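Local coordinates for protein beta-fructofuranosidase (PDB 3WPU) that belongs to the levansucrase/invertase family of the beta-fructosidase clan, whose members are built around a five-bladed beta-propeller, at residues Gln62-Met67 with Asp436-His441; Ser355-Phe360 with Asn395-Asn400; Asn487-Thr492 with Glu503-Ile508. All blocks are in the same frame, centred on the assembly; numbering follows the deposited sequence.

Interactions 1 and 2 are neighbours, with centres about 18 Å and nearest atoms about 6 Å apart, and both belong to the part of the chain that matches the levansucrase/invertase family. Both segments of interaction 2 fall between 62-67 and 436-441, so interaction 1 closes a much longer excursion. Interaction 3 follows later in the chain; its centre is about 35 Å from that of interaction 1 and about 41 Å from that of interaction 2, across the chain's centre from the latter. Interaction 1 lays a loop against the short strand 437-438, interaction 2 joins two loops, and interaction 3 sets helix 502-512 on one face of the hairpin 488-493/496-500, whose first strand pairs with 88-90.

Interaction 1 of 3, residues Gln62-Met67 with Asp436-His441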
ATOM      1  N   GLN A  62      11.885 -19.274   4.800  1.00 14.99           N
ATOM      2  CA  GLN A  62      13.020 -18.789   4.026  1.00 16.84           C
ATOM      3  C   GLN A  62      13.099 -19.443   2.658  1.00 16.51           C
ATOM      4  O   GLN A  62      13.694 -18.875   1.749  1.00 15.77           O
ATOM      5  CB  GLN A  62      14.332 -19.003   4.794  1.00 17.56           C
ATOM      6  CG  GLN A  62      15.493 -18.223   4.195  1.00 18.96           C
ATOM      7  CD  GLN A  62      16.684 -18.071   5.122  1.00 20.94           C
ATOM      8  OE1 GLN A  62      16.538 -17.920   6.331  1.00 22.69           O
ATOM      9  NE2 GLN A  62      17.874 -18.072   4.547  1.00 21.73           N
ATOM     10  N   ASP A  63      12.514 -20.631   2.537  1.00 17.61           N
ATOM     11  CA  ASP A  63      12.377 -21.308   1.246  0.50 17.88           C
ATOM     12  C   ASP A  63      11.036 -20.926   0.662  1.00 18.25           C
ATOM     13  O   ASP A  63       9.995 -21.522   0.995  1.00 21.84           O
ATOM     14  CB  ASP A  63      12.493 -22.818   1.419  0.50 17.90           C
ATOM     15  CG  ASP A  63      13.809 -23.213   2.032  0.50 17.66           C
ATOM     16  OD1 ASP A  63      14.818 -23.196   1.300  0.50 17.40           O
ATOM     17  OD2 ASP A  63      13.825 -23.508   3.245  0.50 18.27           O
ATOM     18  N   PHE A  64      11.051 -19.903  -0.173  1.00 15.23           N
ATOM     19  CA  PHE A  64       9.825 -19.420  -0.770  1.00 14.70           C
ATOM     20  C   PHE A  64       9.917 -19.615  -2.277  1.00 13.93           C
ATOM     21  O   PHE A  64      11.011 -19.579  -2.844  1.00 15.28           O
ATOM     22  CB  PHE A  64       9.586 -17.957  -0.403  1.00 13.37           C
ATOM     23  CG  PHE A  64      10.800 -17.066  -0.566  1.00 12.31           C
ATOM     24  CD1 PHE A  64      11.130 -16.542  -1.812  1.00 12.16           C
ATOM     25  CD2 PHE A  64      11.615 -16.761   0.524  1.00 12.06           C
ATOM     26  CE1 PHE A  64      12.219 -15.702  -1.955  1.00 12.32           C
ATOM     27  CE2 PHE A  64      12.714 -15.935   0.382  1.00 12.06           C
ATOM     28  CZ  PHE A  64      13.033 -15.414  -0.866  1.00 12.24           C
ATOM     29  N   PRO A  65       8.764 -19.821  -2.930  1.00 13.83           N
ATOM     30  CA  PRO A  65       8.734 -19.805  -4.380  1.00 13.56           C
ATOM     31  C   PRO A  65       8.857 -18.374  -4.908  1.00 13.17           C
ATOM     32  O   PRO A  65       8.680 -17.382  -4.154  1.00 12.71           O
ATOM     33  CB  PRO A  65       7.373 -20.387  -4.697  1.00 13.84           C
ATOM     34  CG  PRO A  65       6.512 -19.913  -3.558  1.00 13.84           C
ATOM     35  CD  PRO A  65       7.410 -19.895  -2.350  1.00 14.01           C
ATOM     36  N   ASP A  66       9.164 -18.280  -6.193  1.00 13.30           N
ATOM     37  CA  ASP A  66       9.247 -16.992  -6.892  1.00 13.04           C
ATOM     38  C   ASP A  66       8.132 -16.877  -7.929  1.00 12.73           C
ATOM     39  O   ASP A  66       7.974 -17.733  -8.808  1.00 13.06           O
ATOM     40  CB  ASP A  66      10.621 -16.779  -7.492  1.00 13.69           C
ATOM     41  CG  ASP A  66      10.757 -15.418  -8.125  1.00 13.75           C
ATOM     42  OD1 ASP A  66      11.343 -14.526  -7.485  1.00 14.44           O
ATOM     43  OD2 ASP A  66      10.260 -15.263  -9.260  1.00 14.22           O
ATOM     44  N   MET A  67       7.329 -15.820  -7.814  1.00 11.77           N
ATOM     45  CA  MET A  67       6.124 -15.690  -8.603  1.00 11.67           C
ATOM     46  C   MET A  67       6.353 -15.461 -10.101  1.00 11.89           C
ATOM     47  O   MET A  67       5.456 -15.714 -10.913  1.00 11.89           O
ATOM     48  CB  MET A  67       5.323 -14.522  -8.045  1.00 11.13           C
ATOM     49  CG  MET A  67       5.956 -13.138  -8.297  1.00 11.69           C
ATOM     50  SD  MET A  67       5.122 -11.825  -7.371  1.00 12.75           S
ATOM     51  CE  MET A  67       3.554 -11.594  -8.203  1.00 12.56           C
ATOM     52  N   ASP A 436      11.345  -8.871   1.385  1.00 10.51           N
ATOM     53  CA  ASP A 436      12.535  -8.073   1.170  1.00 11.39           C
ATOM     54  C   ASP A 436      13.713  -8.967   1.509  1.00 11.48           C
ATOM     55  O   ASP A 436      14.455  -9.369   0.604  1.00 11.49           O
ATOM     56  CB  ASP A 436      12.529  -6.785   1.982  1.00 12.42           C
ATOM     57  CG  ASP A 436      13.667  -5.847   1.600  1.00 13.05           C
ATOM     58  OD1 ASP A 436      14.598  -6.256   0.877  1.00 13.39           O
ATOM     59  OD2 ASP A 436      13.646  -4.704   2.059  1.00 14.25           O
ATOM     60  N   THR A 437      13.858  -9.309   2.789  1.00 12.03           N
ATOM     61  CA  THR A 437      14.926 -10.239   3.213  1.00 11.69           C
ATOM     62  C   THR A 437      14.398 -11.258   4.221  1.00 12.18           C
ATOM     63  O   THR A 437      13.604 -10.909   5.069  1.00 11.94           O
ATOM     64  CB  THR A 437      16.066  -9.470   3.873  1.00 12.12           C
ATOM     65  OG1 THR A 437      16.597  -8.552   2.938  1.00 12.08           O
ATOM     66  CG2 THR A 437      17.219 -10.415   4.382  1.00 12.07           C
ATOM     67  N   ILE A 438      14.885 -12.499   4.159  1.00 12.45           N
ATOM     68  CA  ILE A 438      14.635 -13.474   5.212  1.00 12.59           C
ATOM     69  C   ILE A 438      15.965 -14.137   5.502  1.00 13.00           C
ATOM     70  O   ILE A 438      16.641 -14.551   4.573  1.00 13.35           O
ATOM     71  CB  ILE A 438      13.606 -14.551   4.822  1.00 12.65           C
ATOM     72  CG1 ILE A 438      12.252 -13.887   4.533  1.00 12.82           C
ATOM     73  CG2 ILE A 438      13.458 -15.571   5.937  1.00 12.84           C
ATOM     74  CD1 ILE A 438      11.188 -14.832   4.007  1.00 12.69           C
ATOM     75  N   GLY A 439      16.327 -14.171   6.773  1.00 14.00           N
ATOM     76  CA  GLY A 439      17.549 -14.880   7.182  1.00 13.91           C
ATOM     77  C   GLY A 439      18.383 -14.142   8.194  1.00 15.46           C
ATOM     78  O   GLY A 439      18.081 -13.023   8.597  1.00 16.28           O
ATOM     79  N   THR A 440      19.464 -14.803   8.610  1.00 15.87           N
ATOM     80  CA  THR A 440      20.350 -14.271   9.620  1.00 17.31           C
ATOM     81  C   THR A 440      21.541 -13.618   8.931  1.00 17.88           C
ATOM     82  O   THR A 440      21.659 -13.672   7.700  1.00 17.94           O
ATOM     83  CB  THR A 440      20.825 -15.402  10.557  1.00 18.10           C
ATOM     84  OG1 THR A 440      21.288 -16.496   9.762  1.00 18.79           O
ATOM     85  CG2 THR A 440      19.695 -15.894  11.413  1.00 18.94           C
ATOM     86  N   HIS A 441      22.421 -13.008   9.726  1.00 19.41           N
ATOM     87  CA  HIS A 441      23.539 -12.208   9.221  0.50 19.70           C
ATOM     88  C   HIS A 441      24.437 -12.970   8.226  1.00 22.03           C
ATOM     89  O   HIS A 441      24.932 -12.383   7.266  1.00 23.76           O
ATOM     90  CB  HIS A 441      24.376 -11.696  10.398  0.50 20.09           C
ATOM     91  CG  HIS A 441      25.091 -12.782  11.134  0.50 19.82           C
ATOM     92  ND1 HIS A 441      26.431 -13.040  10.955  0.50 19.85           N
ATOM     93  CD2 HIS A 441      24.641 -13.709  12.012  0.50 20.13           C
ATOM     94  CE1 HIS A 441      26.783 -14.067  11.707  0.50 19.91           C
ATOM     95  NE2 HIS A 441      25.715 -14.496  12.354  0.50 19.70           N
TER
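Q62 and I438 meet alongside each other, their side chains running in opposite directions. The CB of Q62 rests 3.7 Å from the CG2 of I438, and the glutamine then continues over the backbone that follows. Its extended chain, with CG anti to the backbone N (chi1 -166°), carries the amide past the carbonyl of I438, where CD of Q62 lies 3.6 Å from O of I438. Farther out, OE1 of Q62 comes within 3.3 Å of CA of G439, a close approach to a residue with no side chain. G439 takes a phi of 137°, a backbone shape that suits glycine, and the chain turns a corner here. No hydrogen bond spans the two segments; NE2 of Q62 instead donates to the main-chain O of D443, which fixes the far end of the amide. The other branch of I438 serves F64: its CD1 sits 4.0 Å from CD2 of the phenyl ring and approaches obliquely. I438 is therefore shared, CG2 meeting the aliphatic part of Q62 and CD1 the aromatic ring. Strand 437-438 pairs antiparallel with strand 443-446, and V445 of that partner also touches both Q62 and F64. W481 packs on F64 as well, so the loop between helix 30-38 and strand 72-81 lies against this small two-stranded sheet.

Interaction 2 of 3, residues Ser355-Phe360 with Asn395-Asn400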
ATOM      1  N   SER A 355       5.488   1.460   7.488  1.00 10.83           N
ATOM      2  CA  SER A 355       6.687   2.163   7.904  0.50 10.92           C
ATOM      3  C   SER A 355       7.819   1.192   8.176  1.00 10.79           C
ATOM      4  O   SER A 355       7.573   0.028   8.490  1.00 11.60           O
ATOM      5  CB  SER A 355       6.436   2.984   9.156  0.50 11.22           C
ATOM      6  OG  SER A 355       7.346   4.049   9.250  0.50 11.41           O
ATOM      7  N   HIS A 356       9.032   1.711   8.078  1.00 11.27           N
ATOM      8  CA  HIS A 356      10.250   0.953   8.390  1.00 11.09           C
ATOM      9  C   HIS A 356      10.654   1.214   9.836  1.00 12.16           C
ATOM     10  O   HIS A 356      10.352   2.254  10.404  1.00 13.83           O
ATOM     11  CB  HIS A 356      11.388   1.422   7.512  1.00 11.28           C
ATOM     12  CG  HIS A 356      11.245   1.062   6.063  1.00 10.71           C
ATOM     13  ND1 HIS A 356      11.174  -0.237   5.611  1.00 10.45           N
ATOM     14  CD2 HIS A 356      11.183   1.846   4.964  1.00 11.30           C
ATOM     15  CE1 HIS A 356      11.104  -0.235   4.292  1.00 11.29           C
ATOM     16  NE2 HIS A 356      11.077   1.020   3.879  1.00 11.57           N
ATOM     17  N   ARG A 357      11.409   0.293  10.432  1.00 11.61           N
ATOM     18  CA  ARG A 357      11.908   0.510  11.776  1.00 11.30           C
ATOM     19  C   ARG A 357      12.888   1.678  11.810  1.00 11.33           C
ATOM     20  O   ARG A 357      12.827   2.518  12.722  1.00 10.39           O
ATOM     21  CB  ARG A 357      12.596  -0.752  12.302  1.00 11.36           C
ATOM     22  CG  ARG A 357      13.215  -0.560  13.670  1.00 11.76           C
ATOM     23  CD  ARG A 357      13.539  -1.884  14.354  1.00 12.25           C
ATOM     24  NE  ARG A 357      14.029  -1.679  15.715  1.00 12.45           N
ATOM     25  CZ  ARG A 357      14.671  -2.603  16.435  1.00 12.94           C
ATOM     26  NH1 ARG A 357      14.892  -3.820  15.952  1.00 13.92           N
ATOM     27  NH2 ARG A 357      15.090  -2.312  17.659  1.00 12.63           N
ATOM     28  N   GLY A 358      13.808   1.711  10.843  1.00 11.36           N
ATOM     29  CA  GLY A 358      14.855   2.758  10.793  1.00 11.78           C
ATOM     30  C   GLY A 358      14.393   4.194  10.581  1.00 11.62           C
ATOM     31  O   GLY A 358      15.156   5.133  10.799  1.00 12.77           O
ATOM     32  N   THR A 359      13.159   4.378  10.134  1.00 12.19           N
ATOM     33  CA  THR A 359      12.627   5.697   9.895  1.00 12.90           C
ATOM     34  C   THR A 359      11.990   6.309  11.138  1.00 11.89           C
ATOM     35  O   THR A 359      11.593   7.465  11.096  1.00 12.81           O
ATOM     36  CB  THR A 359      11.584   5.657   8.766  1.00 14.13           C
ATOM     37  OG1 THR A 359      10.669   4.598   9.028  1.00 15.57           O
ATOM     38  CG2 THR A 359      12.239   5.429   7.435  1.00 14.65           C
ATOM     39  N   PHE A 360      11.879   5.569  12.240  1.00 11.56           N
ATOM     40  CA  PHE A 360      11.428   6.158  13.489  1.00 11.23           C
ATOM     41  C   PHE A 360      12.411   7.196  14.025  1.00 11.86           C
ATOM     42  O   PHE A 360      13.624   7.011  13.971  1.00 12.22           O
ATOM     43  CB  PHE A 360      11.158   5.105  14.580  1.00 11.19           C
ATOM     44  CG  PHE A 360       9.835   4.395  14.427  1.00 11.07           C
ATOM     45  CD1 PHE A 360       8.640   5.046  14.755  1.00 11.04           C
ATOM     46  CD2 PHE A 360       9.764   3.073  14.005  1.00 10.97           C
ATOM     47  CE1 PHE A 360       7.424   4.383  14.634  1.00 11.13           C
ATOM     48  CE2 PHE A 360       8.547   2.413  13.874  1.00 10.73           C
ATOM     49  CZ  PHE A 360       7.364   3.084  14.185  1.00 11.02           C
ATOM     50  N   ASN A 395       6.418  -7.030  11.308  1.00 10.68           N
ATOM     51  CA  ASN A 395       7.281  -8.186  11.109  1.00 10.94           C
ATOM     52  C   ASN A 395       7.764  -8.677  12.473  1.00 12.08           C
ATOM     53  O   ASN A 395       7.855  -7.903  13.438  1.00 11.75           O
ATOM     54  CB  ASN A 395       8.435  -7.841  10.212  1.00 10.83           C
ATOM     55  CG  ASN A 395       8.010  -7.595   8.775  1.00 10.60           C
ATOM     56  OD1 ASN A 395       6.913  -7.974   8.346  1.00 11.47           O
ATOM     57  ND2 ASN A 395       8.881  -6.961   8.016  1.00 10.02           N
ATOM     58  N   PRO A 396       8.108  -9.984  12.559  1.00 11.90           N
ATOM     59  CA  PRO A 396       8.630 -10.447  13.836  1.00 12.67           C
ATOM     60  C   PRO A 396       9.932  -9.702  14.099  1.00 11.79           C
ATOM     61  O   PRO A 396      10.768  -9.603  13.195  1.00 12.86           O
ATOM     62  CB  PRO A 396       8.880 -11.941  13.614  1.00 12.92           C
ATOM     63  CG  PRO A 396       8.568 -12.242  12.201  1.00 13.20           C
ATOM     64  CD  PRO A 396       7.849 -11.074  11.603  1.00 12.53           C
ATOM     65  N   THR A 397      10.074  -9.204  15.330  1.00 11.70           N
ATOM     66  CA  THR A 397      11.018  -8.157  15.672  1.00 11.26           C
ATOM     67  C   THR A 397      11.350  -8.236  17.152  1.00 11.91           C
ATOM     68  O   THR A 397      10.454  -8.293  17.990  1.00 11.83           O
ATOM     69  CB  THR A 397      10.375  -6.752  15.422  1.00 11.14           C
ATOM     70  OG1 THR A 397      10.106  -6.582  14.032  1.00 10.62           O
ATOM     71  CG2 THR A 397      11.302  -5.619  15.892  1.00 11.40           C
ATOM     72  N   ASN A 398      12.651  -8.267  17.469  1.00 11.61           N
ATOM     73  CA  ASN A 398      13.088  -8.078  18.835  1.00 11.41           C
ATOM     74  C   ASN A 398      13.555  -6.661  19.048  1.00 11.70           C
ATOM     75  O   ASN A 398      14.653  -6.299  18.622  1.00 12.04           O
ATOM     76  CB  ASN A 398      14.216  -9.062  19.210  1.00 11.52           C
ATOM     77  CG  ASN A 398      14.385  -9.174  20.727  1.00 12.12           C
ATOM     78  OD1 ASN A 398      14.223  -8.189  21.443  1.00 11.63           O
ATOM     79  ND2 ASN A 398      14.701 -10.380  21.223  1.00 12.49           N
ATOM     80  N   LEU A 399      12.728  -5.843  19.710  1.00 12.01           N
ATOM     81  CA  LEU A 399      13.082  -4.428  19.912  1.00 12.14           C
ATOM     82  C   LEU A 399      14.237  -4.238  20.882  1.00 13.07           C
ATOM     83  O   LEU A 399      14.801  -3.148  20.941  1.00 13.25           O
ATOM     84  CB  LEU A 399      11.875  -3.590  20.354  1.00 12.38           C
ATOM     85  CG  LEU A 399      10.790  -3.341  19.304  1.00 12.04           C
ATOM     86  CD1 LEU A 399       9.731  -2.449  19.939  1.00 11.95           C
ATOM     87  CD2 LEU A 399      11.309  -2.727  18.014  1.00 12.28           C
ATOM     88  N   ASN A 400      14.610  -5.309  21.601  1.00 14.04           N
ATOM     89  CA  ASN A 400      15.751  -5.273  22.503  1.00 15.20           C
ATOM     90  C   ASN A 400      17.095  -5.349  21.784  1.00 16.24           C
ATOM     91  O   ASN A 400      18.132  -5.186  22.419  1.00 16.81           O
ATOM     92  CB  ASN A 400      15.662  -6.393  23.545  1.00 14.97           C
ATOM     93  CG  ASN A 400      14.336  -6.383  24.272  1.00 15.54           C
ATOM     94  OD1 ASN A 400      13.523  -7.304  24.132  1.00 18.07           O
ATOM     95  ND2 ASN A 400      14.096  -5.329  25.003  1.00 15.02           N
TER
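R357 reaches across to the backbone at T397-L399 with its guanidinium, and the closest packing is against L399. CD2 of the leucine lies over one face of the flat group, offset toward its rim, 3.7 Å from both NE and CZ of R357. An extended chain, with CG anti to the backbone N (chi1 176°), spans a gap of 9.5 Å between CA of R357 and CA of T397. NH2 of R357 lies 3.4 Å from O of L399. Its hydrogen bond goes to the O of F401, and NE makes a salt bridge with D365, so polar partners hold the group from outside the two segments. Toward T397 the fit is looser, with NH1 of R357 4.0 Å from CG2 of the threonine and an oblique approach. Segment 395-400 is shaped from within, N398 OD1 accepting from N of N400 at 2.9 Å; N398-N400 is thus an Asx turn. The two segments follow strands 348-355 and 391-394, which end on the same side of their antiparallel sheet, consistent with loops at one end of a propeller blade.

Interaction 3 of 3, residues Asn487-Thr492 with Glu503-Ile508; sequences NKHLFT and EAAQKI
H489 lays its imidazole beside the methyl group of A505, with CD2 of the histidine 4.0 Å and CG 4.1 Å from CB of the alanine, an oblique approach. Two residues on, F491 meets the same methyl from another direction: CE2 of the ring is 4.2 Å from CB of A505, which lies at the ring's edge and near its plane. H489 and F491 project from the same face of strand 488-493, and both turn CG anti to the carbonyl carbon (chi1 -50° and -64°), which puts the two rings in reach of one methyl. With only a methyl group on the helix side, CA of A505 lies 6.9 Å from CA of H489. No hydrogen bond crosses between the segments; the join is made by apolar contact. The imidazole is nevertheless held at both nitrogens, ND1 bonding to OG of S89 and NE2 to OD1 of D502, and these two bonds fix the rotation of the ring. F491 is set in a larger cluster, meeting F516 edge-to-face and touching L537 of helix 527-539. I508, nearly a turn farther on from A505, points its CB toward the strand and packs on L537. V500, on the returning strand 496-500, touches A505, F491 and I508. Strands 488-493 and 496-500 form an antiparallel hairpin followed directly by helix 502-512, which packs on one face of it: a beta-beta-alpha unit whose first strand also runs parallel to strand 88-90.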
ATOM      1  N   ASN A 487     -12.827 -10.410  -5.661  1.00 14.89           N
ATOM      2  CA  ASN A 487     -14.165 -10.676  -5.127  1.00 15.15           C
ATOM      3  C   ASN A 487     -15.268 -10.121  -6.023  1.00 15.81           C
ATOM      4  O   ASN A 487     -16.449 -10.339  -5.758  1.00 16.61           O
ATOM      5  CB  ASN A 487     -14.308 -10.146  -3.690  1.00 15.08           C
ATOM      6  CG  ASN A 487     -14.133  -8.652  -3.602  1.00 15.44           C
ATOM      7  OD1 ASN A 487     -13.085  -8.115  -3.980  1.00 15.90           O
ATOM      8  ND2 ASN A 487     -15.148  -7.960  -3.098  1.00 15.82           N
ATOM      9  N   LYS A 488     -14.888  -9.444  -7.099  1.00 16.07           N
ATOM     10  CA  LYS A 488     -15.844  -9.028  -8.124  1.00 16.02           C
ATOM     11  C   LYS A 488     -15.294  -9.455  -9.473  1.00 15.96           C
ATOM     12  O   LYS A 488     -14.089  -9.522  -9.674  1.00 14.58           O
ATOM     13  CB  LYS A 488     -16.073  -7.524  -8.103  1.00 17.15           C
ATOM     14  CG  LYS A 488     -16.662  -7.007  -6.804  1.00 17.99           C
ATOM     15  CD  LYS A 488     -18.092  -7.462  -6.568  1.00 20.26           C
ATOM     16  CE  LYS A 488     -18.682  -6.777  -5.342  1.00 22.24           C
ATOM     17  NZ  LYS A 488     -19.994  -7.377  -4.956  1.00 24.17           N
ATOM     18  N   HIS A 489     -16.195  -9.756 -10.391  1.00 15.40           N
ATOM     19  CA  HIS A 489     -15.828 -10.306 -11.688  1.00 16.69           C
ATOM     20  C   HIS A 489     -16.524  -9.539 -12.776  1.00 17.76           C
ATOM     21  O   HIS A 489     -17.752  -9.572 -12.879  1.00 17.50           O
ATOM     22  CB  HIS A 489     -16.208 -11.781 -11.725  1.00 17.25           C
ATOM     23  CG  HIS A 489     -15.697 -12.515 -10.538  1.00 17.59           C
ATOM     24  ND1 HIS A 489     -14.385 -12.942 -10.438  1.00 18.38           N
ATOM     25  CD2 HIS A 489     -16.277 -12.786  -9.347  1.00 17.70           C
ATOM     26  CE1 HIS A 489     -14.206 -13.503  -9.255  1.00 18.81           C
ATOM     27  NE2 HIS A 489     -15.334 -13.413  -8.573  1.00 18.36           N
ATOM     28  N   LEU A 490     -15.725  -8.829 -13.565  1.00 17.57           N
ATOM     29  CA  LEU A 490     -16.231  -8.043 -14.668  1.00 17.70           C
ATOM     30  C   LEU A 490     -16.326  -8.931 -15.897  1.00 18.78           C
ATOM     31  O   LEU A 490     -15.385  -9.668 -16.236  1.00 17.35           O
ATOM     32  CB  LEU A 490     -15.297  -6.852 -14.930  1.00 18.62           C
ATOM     33  CG  LEU A 490     -15.713  -5.912 -16.058  1.00 18.54           C
ATOM     34  CD1 LEU A 490     -17.084  -5.310 -15.791  1.00 18.91           C
ATOM     35  CD2 LEU A 490     -14.692  -4.802 -16.242  1.00 18.04           C
ATOM     36  N   PHE A 491     -17.489  -8.876 -16.551  1.00 18.43           N
ATOM     37  CA  PHE A 491     -17.674  -9.504 -17.847  1.00 20.16           C
ATOM     38  C   PHE A 491     -18.064  -8.407 -18.813  1.00 21.99           C
ATOM     39  O   PHE A 491     -19.059  -7.724 -18.591  1.00 22.26           O
ATOM     40  CB  PHE A 491     -18.743 -10.581 -17.753  1.00 20.33           C
ATOM     41  CG  PHE A 491     -18.360 -11.710 -16.864  1.00 21.04           C
ATOM     42  CD1 PHE A 491     -17.286 -12.522 -17.207  1.00 21.27           C
ATOM     43  CD2 PHE A 491     -19.042 -11.961 -15.687  1.00 21.13           C
ATOM     44  CE1 PHE A 491     -16.910 -13.577 -16.384  1.00 21.87           C
ATOM     45  CE2 PHE A 491     -18.674 -13.014 -14.865  1.00 21.27           C
ATOM     46  CZ  PHE A 491     -17.606 -13.821 -15.215  1.00 20.93           C
ATOM     47  N   THR A 492     -17.244  -8.202 -19.840  1.00 24.93           N
ATOM     48  CA  THR A 492     -17.373  -7.038 -20.712  1.00 27.17           C
ATOM     49  C   THR A 492     -17.033  -7.402 -22.168  1.00 29.83           C
ATOM     50  O   THR A 492     -16.129  -8.195 -22.441  1.00 27.17           O
ATOM     51  CB  THR A 492     -16.494  -5.871 -20.211  1.00 28.48           C
ATOM     52  OG1 THR A 492     -16.685  -4.711 -21.031  1.00 29.62           O
ATOM     53  CG2 THR A 492     -15.016  -6.248 -20.206  1.00 27.99           C
ATOM     54  N   GLU A 503     -20.285 -15.837  -6.328  1.00 25.70           N
ATOM     55  CA  GLU A 503     -21.429 -16.759  -6.408  1.00 28.71           C
ATOM     56  C   GLU A 503     -22.164 -16.614  -7.739  1.00 28.08           C
ATOM     57  O   GLU A 503     -22.476 -17.609  -8.411  1.00 26.92           O
ATOM     58  CB  GLU A 503     -22.401 -16.502  -5.243  1.00 30.61           C
ATOM     59  CG  GLU A 503     -21.883 -16.915  -3.861  1.00 33.49           C
ATOM     60  CD  GLU A 503     -20.707 -16.084  -3.349  1.00 35.27           C
ATOM     61  OE1 GLU A 503     -20.598 -14.866  -3.679  1.00 31.88           O
ATOM     62  OE2 GLU A 503     -19.874 -16.669  -2.612  1.00 38.92           O
ATOM     63  N   ALA A 504     -22.440 -15.368  -8.110  1.00 27.43           N
ATOM     64  CA  ALA A 504     -23.091 -15.079  -9.375  1.00 27.09           C
ATOM     65  C   ALA A 504     -22.255 -15.571 -10.557  1.00 26.50           C
ATOM     66  O   ALA A 504     -22.778 -16.233 -11.459  1.00 25.06           O
ATOM     67  CB  ALA A 504     -23.383 -13.592  -9.492  1.00 27.10           C
ATOM     68  N   ALA A 505     -20.956 -15.277 -10.545  1.00 26.34           N
ATOM     69  CA  ALA A 505     -20.066 -15.707 -11.627  1.00 26.23           C
ATOM     70  C   ALA A 505     -20.121 -17.220 -11.822  1.00 28.71           C
ATOM     71  O   ALA A 505     -20.176 -17.700 -12.957  1.00 27.01           O
ATOM     72  CB  ALA A 505     -18.628 -15.256 -11.370  1.00 25.81           C
ATOM     73  N   GLN A 506     -20.106 -17.971 -10.721  1.00 30.59           N
ATOM     74  CA  GLN A 506     -20.178 -19.436 -10.803  1.00 32.21           C
ATOM     75  C   GLN A 506     -21.499 -19.894 -11.423  1.00 31.67           C
ATOM     76  O   GLN A 506     -21.522 -20.818 -12.224  1.00 33.46           O
ATOM     77  CB  GLN A 506     -20.023 -20.070  -9.417  1.00 33.90           C
ATOM     78  CG  GLN A 506     -18.695 -19.803  -8.733  1.00 37.62           C
ATOM     79  CD  GLN A 506     -17.490 -20.202  -9.566  1.00 40.56           C
ATOM     80  OE1 GLN A 506     -17.578 -21.053 -10.455  1.00 44.19           O
ATOM     81  NE2 GLN A 506     -16.348 -19.583  -9.280  1.00 44.09           N
ATOM     82  N   LYS A 507     -22.583 -19.231 -11.034  1.00 31.00           N
ATOM     83  CA  LYS A 507     -23.933 -19.547 -11.496  1.00 32.33           C
ATOM     84  C   LYS A 507     -24.084 -19.275 -12.986  1.00 31.76           C
ATOM     85  O   LYS A 507     -24.616 -20.095 -13.738  1.00 30.76           O
ATOM     86  CB  LYS A 507     -24.945 -18.695 -10.726  1.00 34.13           C
ATOM     87  CG  LYS A 507     -26.383 -19.178 -10.799  1.00 38.45           C
ATOM     88  CD  LYS A 507     -27.147 -18.798  -9.527  1.00 41.91           C
ATOM     89  CE  LYS A 507     -28.220 -19.819  -9.174  1.00 44.25           C
ATOM     90  NZ  LYS A 507     -29.355 -19.817 -10.140  1.00 45.30           N
ATOM     91  N   ILE A 508     -23.617 -18.097 -13.393  1.00 29.31           N
ATOM     92  CA  ILE A 508     -23.651 -17.668 -14.782  1.00 29.00           C
ATOM     93  C   ILE A 508     -22.897 -18.651 -15.673  1.00 28.56           C
ATOM     94  O   ILE A 508     -23.366 -19.005 -16.759  1.00 27.67           O
ATOM     95  CB  ILE A 508     -23.056 -16.253 -14.917  1.00 28.36           C
ATOM     96  CG1 ILE A 508     -24.026 -15.234 -14.316  1.00 28.70           C
ATOM     97  CG2 ILE A 508     -22.734 -15.915 -16.372  1.00 28.66           C
ATOM     98  CD1 ILE A 508     -23.366 -13.932 -13.913  1.00 29.46           C
TER